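Local coordinates for protein C alpha-dehydrogenase (Sphingobium sp. SYK-6, PDB 4YAG) that is an NADH-binding short-chain dehydrogenase/reductase that oxidises the Calpha alcohol of lignin-derived beta-aryl ethers with NAD+, at residues I3-A14 against L25-D36; Q54-R62 against A74-M82. One frame throughout, in Å; residues are numbered along the deposited sequence.

Contact 1: I3-A14 against L25-D36; sequences IAGTTAFITGGA and LLANGARLVLAD. With NAI (1,4-dihydronicotinamide adenine dinucleotide), chain C.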
loop_
_atom_site.group_PDB
_atom_site.type_symbol
_atom_site.label_atom_id
_atom_site.label_comp_id
_atom_site.label_asym_id
_atom_site.label_seq_id
_atom_site.Cartn_x
_atom_site.Cartn_y
_atom_site.Cartn_z
ATOM N N ILE A 3 -10.221 -22.072 -19.232
ATOM C CA ILE A 3 -8.778 -21.907 -19.486
ATOM C C ILE A 3 -8.268 -22.441 -20.839
ATOM O O ILE A 3 -7.265 -21.967 -21.353
ATOM C CB ILE A 3 -7.957 -22.565 -18.344
ATOM C CG1 ILE A 3 -8.264 -21.880 -17.008
ATOM C CG2 ILE A 3 -6.451 -22.522 -18.644
ATOM C CD1 ILE A 3 -7.747 -22.627 -15.782
ATOM N N ALA A 4 -8.927 -23.437 -21.431
ATOM C CA ALA A 4 -8.397 -24.048 -22.639
ATOM C C ALA A 4 -8.262 -23.043 -23.791
ATOM O O ALA A 4 -9.184 -22.303 -24.073
ATOM C CB ALA A 4 -9.277 -25.232 -23.065
ATOM N N GLY A 5 -7.112 -23.053 -24.457
ATOM C CA GLY A 5 -6.881 -22.194 -25.609
ATOM C C GLY A 5 -6.526 -20.747 -25.264
ATOM O O GLY A 5 -6.172 -19.997 -26.168
ATOM N N THR A 6 -6.604 -20.358 -23.984
ATOM C CA THR A 6 -6.286 -18.983 -23.593
ATOM C C THR A 6 -4.794 -18.784 -23.600
ATOM O O THR A 6 -4.025 -19.747 -23.722
ATOM C CB THR A 6 -6.734 -18.611 -22.159
ATOM O OG1 THR A 6 -6.073 -19.459 -21.209
ATOM C CG2 THR A 6 -8.246 -18.702 -22.002
ATOM N N THR A 7 -4.381 -17.523 -23.471
ATOM C CA THR A 7 -2.986 -17.210 -23.189
ATOM C C THR A 7 -2.882 -16.531 -21.823
ATOM O O THR A 7 -3.667 -15.619 -21.503
ATOM C CB THR A 7 -2.401 -16.281 -24.247
ATOM O OG1 THR A 7 -2.362 -16.965 -25.509
ATOM C CG2 THR A 7 -0.990 -15.821 -23.851
ATOM N N ALA A 8 -1.925 -16.997 -21.033
ATOM C CA ALA A 8 -1.668 -16.464 -19.696
ATOM C C ALA A 8 -0.316 -15.768 -19.687
ATOM O O ALA A 8 0.691 -16.355 -20.102
ATOM C CB ALA A 8 -1.699 -17.581 -18.658
ATOM N N PHE A 9 -0.295 -14.520 -19.226
ATOM C CA PHE A 9 0.921 -13.754 -19.045
ATOM C C PHE A 9 1.238 -13.776 -17.559
ATOM O O PHE A 9 0.428 -13.295 -16.738
ATOM C CB PHE A 9 0.686 -12.327 -19.526
ATOM C CG PHE A 9 1.899 -11.428 -19.410
ATOM C CD1 PHE A 9 2.112 -10.665 -18.292
ATOM C CD2 PHE A 9 2.811 -11.353 -20.428
ATOM C CE1 PHE A 9 3.216 -9.838 -18.195
ATOM C CE2 PHE A 9 3.932 -10.537 -20.341
ATOM C CZ PHE A 9 4.131 -9.776 -19.235
ATOM N N ILE A 10 2.392 -14.338 -17.206
ATOM C CA ILE A 10 2.741 -14.589 -15.814
ATOM C C ILE A 10 4.042 -13.905 -15.445
ATOM O O ILE A 10 5.122 -14.285 -15.902
ATOM C CB ILE A 10 2.883 -16.102 -15.531
ATOM C CG1 ILE A 10 1.679 -16.865 -16.101
ATOM C CG2 ILE A 10 3.073 -16.376 -14.045
ATOM C CD1 ILE A 10 1.794 -18.353 -15.943
ATOM N N THR A 11 3.954 -12.886 -14.596
ATOM C CA THR A 11 5.176 -12.264 -14.107
ATOM C C THR A 11 5.771 -13.109 -12.988
ATOM O O THR A 11 5.067 -13.750 -12.217
ATOM C CB THR A 11 4.963 -10.844 -13.631
ATOM O OG1 THR A 11 4.244 -10.874 -12.392
ATOM C CG2 THR A 11 4.238 -10.023 -14.681
ATOM N N GLY A 12 7.096 -13.169 -12.949
ATOM C CA GLY A 12 7.795 -14.117 -12.096
ATOM C C GLY A 12 7.451 -15.554 -12.467
ATOM O O GLY A 12 7.511 -16.453 -11.630
ATOM N N GLY A 13 7.119 -15.775 -13.740
ATOM C CA GLY A 13 6.648 -17.062 -14.201
ATOM C C GLY A 13 7.711 -18.141 -14.337
ATOM O O GLY A 13 7.390 -19.300 -14.601
ATOM N N ALA A 14 8.973 -17.769 -14.152
ATOM C CA ALA A 14 10.071 -18.706 -14.388
ATOM C C ALA A 14 10.669 -19.311 -13.120
ATOM O O ALA A 14 11.700 -20.003 -13.174
ATOM C CB ALA A 14 11.161 -18.021 -15.212
ATOM N N LEU A 25 -1.556 -24.091 -15.441
ATOM C CA LEU A 25 -2.318 -23.470 -16.517
ATOM C C LEU A 25 -2.064 -24.169 -17.866
ATOM O O LEU A 25 -3.009 -24.420 -18.604
ATOM C CB LEU A 25 -2.047 -21.965 -16.605
ATOM C CG LEU A 25 -2.553 -21.123 -15.432
ATOM C CD1 LEU A 25 -2.201 -19.652 -15.630
ATOM C CD2 LEU A 25 -4.070 -21.277 -15.253
ATOM N N LEU A 26 -0.804 -24.482 -18.181
ATOM C CA LEU A 26 -0.488 -25.216 -19.394
ATOM C C LEU A 26 -1.220 -26.561 -19.398
ATOM O O LEU A 26 -1.786 -26.984 -20.427
ATOM C CB LEU A 26 1.027 -25.434 -19.517
ATOM C CG LEU A 26 1.468 -26.116 -20.818
ATOM C CD1 LEU A 26 1.620 -25.086 -21.909
ATOM C CD2 LEU A 26 2.767 -26.863 -20.614
ATOM N N ALA A 27 -1.187 -27.262 -18.261
ATOM C CA ALA A 27 -1.861 -28.551 -18.135
ATOM C C ALA A 27 -3.350 -28.449 -18.424
ATOM O O ALA A 27 -3.962 -29.395 -18.927
ATOM C CB ALA A 27 -1.641 -29.150 -16.747
ATOM N N ASN A 28 -3.923 -27.299 -18.109
ATOM C CA ASN A 28 -5.325 -27.027 -18.384
ATOM C C ASN A 28 -5.581 -26.307 -19.718
ATOM O O ASN A 28 -6.667 -25.763 -19.917
ATOM C CB ASN A 28 -5.921 -26.233 -17.227
ATOM C CG ASN A 28 -6.195 -27.092 -16.024
ATOM O OD1 ASN A 28 -7.292 -27.647 -15.885
ATOM N ND2 ASN A 28 -5.206 -27.237 -15.153
ATOM N N GLY A 29 -4.596 -26.326 -20.621
ATOM C CA GLY A 29 -4.819 -25.894 -21.997
ATOM C C GLY A 29 -4.418 -24.478 -22.373
ATOM O O GLY A 29 -4.664 -24.056 -23.514
ATOM N N ALA A 30 -3.829 -23.730 -21.439
ATOM C CA ALA A 30 -3.371 -22.380 -21.739
ATOM C C ALA A 30 -2.009 -22.396 -22.412
ATOM O O ALA A 30 -1.182 -23.278 -22.159
ATOM C CB ALA A 30 -3.271 -21.560 -20.459
ATOM N N ARG A 31 -1.778 -21.405 -23.261
ATOM C CA ARG A 31 -0.445 -21.064 -23.718
ATOM C C ARG A 31 0.110 -20.021 -22.781
ATOM O O ARG A 31 -0.650 -19.295 -22.134
ATOM C CB ARG A 31 -0.458 -20.530 -25.148
ATOM C CG ARG A 31 -1.085 -21.504 -26.120
ATOM C CD ARG A 31 -1.038 -21.009 -27.556
ATOM N NE ARG A 31 0.283 -21.214 -28.155
ATOM C CZ ARG A 31 0.805 -20.423 -29.089
ATOM N NH1 ARG A 31 0.123 -19.381 -29.541
ATOM N NH2 ARG A 31 2.007 -20.673 -29.586
ATOM N N LEU A 32 1.429 -19.937 -22.705
ATOM C CA LEU A 32 2.081 -19.132 -21.675
ATOM C C LEU A 32 3.038 -18.086 -22.214
ATOM O O LEU A 32 3.792 -18.339 -23.150
ATOM C CB LEU A 32 2.894 -20.021 -20.740
ATOM C CG LEU A 32 2.172 -21.187 -20.075
ATOM C CD1 LEU A 32 3.200 -22.023 -19.327
ATOM C CD2 LEU A 32 1.068 -20.684 -19.174
ATOM N N VAL A 33 3.043 -16.929 -21.551
ATOM C CA VAL A 33 4.129 -15.981 -21.663
ATOM C C VAL A 33 4.671 -15.789 -20.262
ATOM O O VAL A 33 3.936 -15.351 -19.356
ATOM C CB VAL A 33 3.666 -14.637 -22.246
ATOM C CG1 VAL A 33 4.790 -13.619 -22.237
ATOM C CG2 VAL A 33 3.145 -14.835 -23.625
ATOM N N LEU A 34 5.931 -16.163 -20.074
ATOM C CA LEU A 34 6.601 -16.015 -18.785
ATOM C C LEU A 34 7.479 -14.769 -18.843
ATOM O O LEU A 34 8.356 -14.653 -19.693
ATOM C CB LEU A 34 7.445 -17.245 -18.462
ATOM C CG LEU A 34 6.740 -18.587 -18.610
ATOM C CD1 LEU A 34 7.680 -19.715 -18.254
ATOM C CD2 LEU A 34 5.489 -18.669 -17.776
ATOM N N ALA A 35 7.219 -13.828 -17.938
ATOM C CA ALA A 35 7.937 -12.573 -17.882
ATOM C C ALA A 35 8.721 -12.550 -16.567
ATOM O O ALA A 35 8.180 -12.790 -15.500
ATOM C CB ALA A 35 6.972 -11.388 -17.957
ATOM N N ASP A 36 10.009 -12.286 -16.652
ATOM C CA ASP A 36 10.878 -12.410 -15.475
ATOM C C ASP A 36 12.114 -11.554 -15.671
ATOM O O ASP A 36 12.607 -11.386 -16.799
ATOM C CB ASP A 36 11.261 -13.883 -15.302
ATOM C CG ASP A 36 11.618 -14.254 -13.878
ATOM O OD1 ASP A 36 12.702 -13.837 -13.410
ATOM O OD2 ASP A 36 10.812 -14.984 -13.238
HETATM P PA NAI C . 10.705 -16.737 -6.671
HETATM O O1A NAI C . 11.872 -15.808 -6.478
HETATM O O2A NAI C . 11.014 -18.217 -6.767
HETATM O O5B NAI C . 9.879 -16.315 -7.942
HETATM C C5B NAI C . 9.717 -14.960 -8.243
HETATM C C4B NAI C . 10.218 -14.710 -9.610
HETATM O O4B NAI C . 9.876 -13.309 -9.864
HETATM C C3B NAI C . 11.657 -14.881 -9.823
HETATM O O3B NAI C . 11.945 -15.734 -10.950
HETATM C C2B NAI C . 12.168 -13.535 -9.989
HETATM O O2B NAI C . 13.333 -13.453 -10.824
HETATM C C1B NAI C . 11.037 -12.761 -10.499
HETATM N N9A NAI C . 11.137 -11.347 -10.250
HETATM C C8A NAI C . 11.566 -10.707 -9.106
HETATM N N7A NAI C . 11.564 -9.380 -9.289
HETATM C C5A NAI C . 11.118 -9.112 -10.558
HETATM C C6A NAI C . 10.899 -7.966 -11.324
HETATM N N6A NAI C . 11.226 -6.707 -10.801
HETATM N N1A NAI C . 10.429 -8.073 -12.593
HETATM C C2A NAI C . 10.172 -9.292 -13.123
HETATM N N3A NAI C . 10.368 -10.426 -12.433
HETATM C C4A NAI C . 10.841 -10.367 -11.168
HETATM O O3 NAI C . 9.799 -16.468 -5.398
HETATM P PN NAI C . 8.244 -16.782 -5.116
HETATM O O1N NAI C . 7.657 -17.789 -6.097
HETATM O O2N NAI C . 8.202 -17.229 -3.676
HETATM O O5D NAI C . 7.543 -15.347 -5.301
HETATM C C5D NAI C . 6.311 -15.188 -6.011
HETATM C C4D NAI C . 5.396 -14.313 -5.234
HETATM O O4D NAI C . 4.916 -15.072 -4.064
HETATM C C3D NAI C . 6.013 -13.090 -4.712
HETATM O O3D NAI C . 5.133 -11.975 -4.965
HETATM C C2D NAI C . 6.167 -13.309 -3.276
HETATM O O2D NAI C . 6.147 -12.070 -2.557
HETATM C C1D NAI C . 5.027 -14.137 -2.926
HETATM N N1N NAI C . 5.049 -14.927 -1.751
HETATM C C2N NAI C . 5.871 -16.015 -1.579
HETATM C C3N NAI C . 5.800 -16.749 -0.407
HETATM C C7N NAI C . 6.678 -17.935 -0.195
HETATM O O7N NAI C . 6.739 -18.526 0.905
HETATM N N7N NAI C . 7.405 -18.445 -1.355
HETATM C C4N NAI C . 4.911 -16.422 0.603
HETATM C C5N NAI C . 4.053 -15.359 0.391
HETATM C C6N NAI C . 4.115 -14.634 -0.771
#

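Contact 2: Q54-R62 against A74-M82; sequences QGRNVHTIR and AARECEAVM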
loop_
_atom_site.group_PDB
_atom_site.type_symbol
_atom_site.label_atom_id
_atom_site.label_comp_id
_atom_site.label_asym_id
_atom_site.label_seq_id
_atom_site.Cartn_x
_atom_site.Cartn_y
_atom_site.Cartn_z
ATOM N N GLN A 54 6.591 -29.150 -24.903
ATOM C CA GLN A 54 5.597 -28.088 -24.852
ATOM C C GLN A 54 6.170 -26.727 -25.177
ATOM O O GLN A 54 5.507 -25.711 -24.979
ATOM C CB GLN A 54 4.882 -28.040 -23.491
ATOM C CG GLN A 54 3.818 -29.142 -23.355
ATOM C CD GLN A 54 2.639 -28.977 -24.332
ATOM O OE1 GLN A 54 2.277 -27.860 -24.720
ATOM N NE2 GLN A 54 2.039 -30.096 -24.731
ATOM N N GLY A 55 7.394 -26.683 -25.677
ATOM C CA GLY A 55 8.044 -25.402 -25.921
ATOM C C GLY A 55 7.299 -24.433 -26.835
ATOM O O GLY A 55 7.354 -23.208 -26.642
ATOM N N ARG A 56 6.594 -24.960 -27.825
ATOM C CA ARG A 56 5.876 -24.092 -28.763
ATOM C C ARG A 56 4.781 -23.291 -28.077
ATOM O O ARG A 56 4.277 -22.315 -28.633
ATOM C CB ARG A 56 5.250 -24.913 -29.871
ATOM C CG ARG A 56 4.148 -25.809 -29.374
ATOM C CD ARG A 56 3.794 -26.861 -30.380
ATOM N NE ARG A 56 2.790 -27.761 -29.828
ATOM C CZ ARG A 56 3.054 -28.733 -28.961
ATOM N NH1 ARG A 56 4.299 -28.946 -28.555
ATOM N NH2 ARG A 56 2.069 -29.501 -28.509
ATOM N N ASN A 57 4.396 -23.713 -26.881
ATOM C CA ASN A 57 3.294 -23.059 -26.180
ATOM C C ASN A 57 3.759 -22.174 -25.033
ATOM O O ASN A 57 2.951 -21.762 -24.209
ATOM C CB ASN A 57 2.304 -24.120 -25.698
ATOM C CG ASN A 57 1.518 -24.703 -26.840
ATOM O OD1 ASN A 57 1.063 -23.966 -27.715
ATOM N ND2 ASN A 57 1.398 -26.029 -26.876
ATOM N N VAL A 58 5.057 -21.871 -25.012
ATOM C CA VAL A 58 5.667 -21.073 -23.961
ATOM C C VAL A 58 6.629 -20.068 -24.585
ATOM O O VAL A 58 7.561 -20.440 -25.302
ATOM C CB VAL A 58 6.436 -21.934 -22.958
ATOM C CG1 VAL A 58 6.988 -21.036 -21.835
ATOM C CG2 VAL A 58 5.527 -23.012 -22.385
ATOM N N HIS A 59 6.349 -18.788 -24.346
ATOM C CA HIS A 59 7.216 -17.710 -24.804
ATOM C C HIS A 59 7.774 -17.009 -23.573
ATOM O O HIS A 59 7.061 -16.846 -22.595
ATOM C CB HIS A 59 6.416 -16.713 -25.641
ATOM C CG HIS A 59 7.211 -15.553 -26.150
ATOM N ND1 HIS A 59 8.312 -15.703 -26.970
ATOM C CD2 HIS A 59 7.050 -14.219 -25.993
ATOM C CE1 HIS A 59 8.797 -14.517 -27.279
ATOM N NE2 HIS A 59 8.048 -13.593 -26.697
ATOM N N THR A 60 9.035 -16.592 -23.617
ATOM C CA THR A 60 9.651 -15.918 -22.486
ATOM C C THR A 60 10.006 -14.487 -22.852
ATOM O O THR A 60 10.421 -14.201 -23.967
ATOM C CB THR A 60 10.917 -16.635 -22.010
ATOM O OG1 THR A 60 11.812 -16.775 -23.105
ATOM C CG2 THR A 60 10.557 -18.017 -21.466
ATOM N N ILE A 61 9.846 -13.607 -21.874
ATOM C CA ILE A 61 10.222 -12.208 -22.014
ATOM C C ILE A 61 10.960 -11.785 -20.761
ATOM O O ILE A 61 10.442 -11.944 -19.640
ATOM C CB ILE A 61 8.993 -11.278 -22.172
ATOM C CG1 ILE A 61 8.187 -11.637 -23.418
ATOM C CG2 ILE A 61 9.433 -9.812 -22.260
ATOM C CD1 ILE A 61 6.910 -10.839 -23.567
ATOM N N ARG A 62 12.143 -11.227 -20.957
ATOM C CA ARG A 62 12.913 -10.668 -19.852
ATOM C C ARG A 62 12.481 -9.216 -19.632
ATOM O O ARG A 62 12.575 -8.379 -20.557
ATOM C CB ARG A 62 14.400 -10.740 -20.150
ATOM C CG ARG A 62 15.249 -10.218 -18.995
ATOM C CD ARG A 62 16.708 -10.405 -19.237
ATOM N NE ARG A 62 17.508 -9.763 -18.196
ATOM C CZ ARG A 62 18.020 -8.536 -18.279
ATOM N NH1 ARG A 62 17.832 -7.786 -19.363
ATOM N NH2 ARG A 62 18.732 -8.058 -17.268
ATOM N N ALA A 74 5.749 -5.255 -23.341
ATOM C CA ALA A 74 5.335 -6.646 -23.093
ATOM C C ALA A 74 3.886 -6.903 -23.491
ATOM O O ALA A 74 3.548 -7.989 -23.966
ATOM C CB ALA A 74 5.569 -7.011 -21.658
ATOM N N ALA A 75 3.008 -5.914 -23.301
ATOM C CA ALA A 75 1.623 -6.087 -23.681
ATOM C C ALA A 75 1.524 -6.210 -25.208
ATOM O O ALA A 75 0.763 -7.027 -25.729
ATOM C CB ALA A 75 0.763 -4.918 -23.154
ATOM N N ARG A 76 2.292 -5.406 -25.932
ATOM C CA ARG A 76 2.354 -5.541 -27.389
ATOM C C ARG A 76 2.949 -6.879 -27.823
ATOM O O ARG A 76 2.422 -7.523 -28.727
ATOM C CB ARG A 76 3.145 -4.409 -28.039
ATOM C CG ARG A 76 2.436 -3.057 -27.996
ATOM C CD ARG A 76 3.164 -2.033 -28.823
ATOM N NE ARG A 76 4.490 -1.685 -28.313
ATOM C CZ ARG A 76 4.736 -0.734 -27.415
ATOM N NH1 ARG A 76 3.736 -0.047 -26.848
ATOM N NH2 ARG A 76 5.982 -0.493 -27.032
ATOM N N GLU A 77 4.044 -7.283 -27.181
ATOM C CA GLU A 77 4.745 -8.514 -27.587
ATOM C C GLU A 77 3.884 -9.740 -27.268
ATOM O O GLU A 77 3.769 -10.647 -28.080
ATOM C CB GLU A 77 6.112 -8.597 -26.887
ATOM C CG GLU A 77 6.929 -9.841 -27.267
ATOM C CD GLU A 77 8.375 -9.830 -26.750
ATOM O OE1 GLU A 77 8.827 -8.796 -26.134
ATOM O OE2 GLU A 77 9.048 -10.879 -26.989
ATOM N N CYS A 78 3.250 -9.759 -26.103
ATOM C CA CYS A 78 2.379 -10.869 -25.747
ATOM C C CYS A 78 1.277 -11.043 -26.779
ATOM O O CYS A 78 1.054 -12.142 -27.313
ATOM C CB CYS A 78 1.764 -10.638 -24.372
ATOM S SG CYS A 78 0.729 -11.999 -23.810
ATOM N N GLU A 79 0.585 -9.951 -27.100
ATOM C CA GLU A 79 -0.524 -10.036 -28.030
ATOM C C GLU A 79 -0.037 -10.514 -29.397
ATOM O O GLU A 79 -0.641 -11.395 -29.996
ATOM C CB GLU A 79 -1.221 -8.676 -28.155
ATOM C CG GLU A 79 -2.509 -8.710 -28.960
ATOM C CD GLU A 79 -2.292 -8.833 -30.458
ATOM O OE1 GLU A 79 -1.338 -8.223 -30.991
ATOM O OE2 GLU A 79 -3.088 -9.548 -31.104
ATOM N N ALA A 80 1.068 -9.936 -29.870
ATOM C CA ALA A 80 1.578 -10.234 -31.214
ATOM C C ALA A 80 2.093 -11.659 -31.335
ATOM O O ALA A 80 1.857 -12.326 -32.338
ATOM C CB ALA A 80 2.688 -9.258 -31.589
ATOM N N VAL A 81 2.811 -12.116 -30.315
ATOM C CA VAL A 81 3.500 -13.413 -30.414
ATOM C C VAL A 81 2.607 -14.583 -29.981
ATOM O O VAL A 81 2.612 -15.636 -30.624
ATOM C CB VAL A 81 4.822 -13.413 -29.623
ATOM C CG1 VAL A 81 5.508 -14.799 -29.668
ATOM C CG2 VAL A 81 5.755 -12.348 -30.175
ATOM N N MET A 82 1.832 -14.407 -28.918
ATOM C CA MET A 82 1.073 -15.513 -28.343
ATOM C C MET A 82 -0.415 -15.244 -28.221
ATOM O O MET A 82 -1.151 -16.142 -27.826
ATOM C CB MET A 82 1.611 -15.884 -26.950
ATOM C CG MET A 82 3.067 -16.304 -26.951
ATOM S SD MET A 82 3.413 -17.789 -27.897
ATOM C CE MET A 82 2.992 -19.022 -26.674
HETATM O O HOH W 1 11.266 -12.024 -25.607
#

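Contact 1: I3-A14 against L25-D36
Phe9 brings its ring up to Val33 and Ala35 on one face of the paired strands 7-11 and 31-36. With CG anti to the backbone N (chi1 -179°), the ring runs along the neighbouring strand: CD2 of Phe9 meets CG1 of Val33 at 3.5 Å, and its CZ reaches CB of Ala35, also at 3.5 Å. On the other face, Leu25 of helix 16-27 drops CD1 onto CB of Ala8 at 3.7 Å, and Ile10 CD1 sits among the CD2 methyls of Leu32 and Leu34. Parallel-sheet hydrogen bonds run without a break from Arg31 N to Ala35 N. This is the first beta-alpha-beta unit of the Rossmann fold. The packing thins toward the turn Ile3-Thr6, where Ala4 and Gly5 are exposed. There Gly29, the C' residue of a Schellman motif, takes Gly5 N on its O from well above the carbonyl plane, and Ile3 still covers Ala30 with CG2. At the opposite end Gly12 passes CA within 3.2 Å of NADH O4B. Asp36 OD1 accepts from O2B of NADH and its OD2 from O3B of NADH, both at 2.7 Å; OD2 also takes a weak bond from Ala14 N. A carboxylate gripping both hydroxyls of the adenosine ribose would probably repel a 2'-phosphate, consistent with the NADH bound here.

Contact 2: Q54-R62 against A74-M82
His59 and Glu77 both set CG anti to the backbone N (chi1 near 180° in each), and the glutamate chain stays extended beyond CG, so its carboxylate reaches the far edge of the imidazole. His59 NE2 donates to Glu77 OE2 at 2.9 Å, with an N-H...O angle of 161°. The acceptor lies close to the ring plane, but the histidine meets OE2 on its anti side and 34° out of the carboxylate plane. A water bridges the same oxygen to the carbonyl of Thr60, giving OE2 a second donor. Val81 puts CG1 squarely over one face of the imidazole, 3.9 Å from the ring centroid, a CH-pi contact. Here helix 68-82 runs back roughly antiparallel to strand 58-62, an outermost strand of the Rossmann sheet within this chain, and covers one face of it. Ile61 comes at Glu77 from the opposite direction and rests CD1 3.6 Å from its CD, an apolar methyl beside the carboxylate. Met82, bent at chi2 and chi3, packs CG against CB of His59 at 3.6 Å and curls CE back to the backbone of Asn57, 3.6 Å from its C. Deeper in, Cys78 and Met82 lean on Val33 of strand 31-36.

Overall arrangement
Contact 1 is a buried pairing of two inner strands, while contact 2 lies at the outermost strand within this chain and is only partly buried. Strand 31-36 connects them: it pairs with strand 7-11 in contact 1 and with strand 58-62 of contact 2, where Leu32 N and Asn57 O lie 2.8 Å apart. Helix 68-82 reaches both as well, since Met82 O probably accepts a hydrogen bond from Thr7 OG1 and its CE packs against the Arg31 guanidinium. Contact 1 is held by strand-to-strand backbone bonds and apolar packing, and ends at the cofactor. Contact 2 joins a strand to a helix mainly through side chains, with a His-carboxylate bond and a water at its more solvent-accessible side.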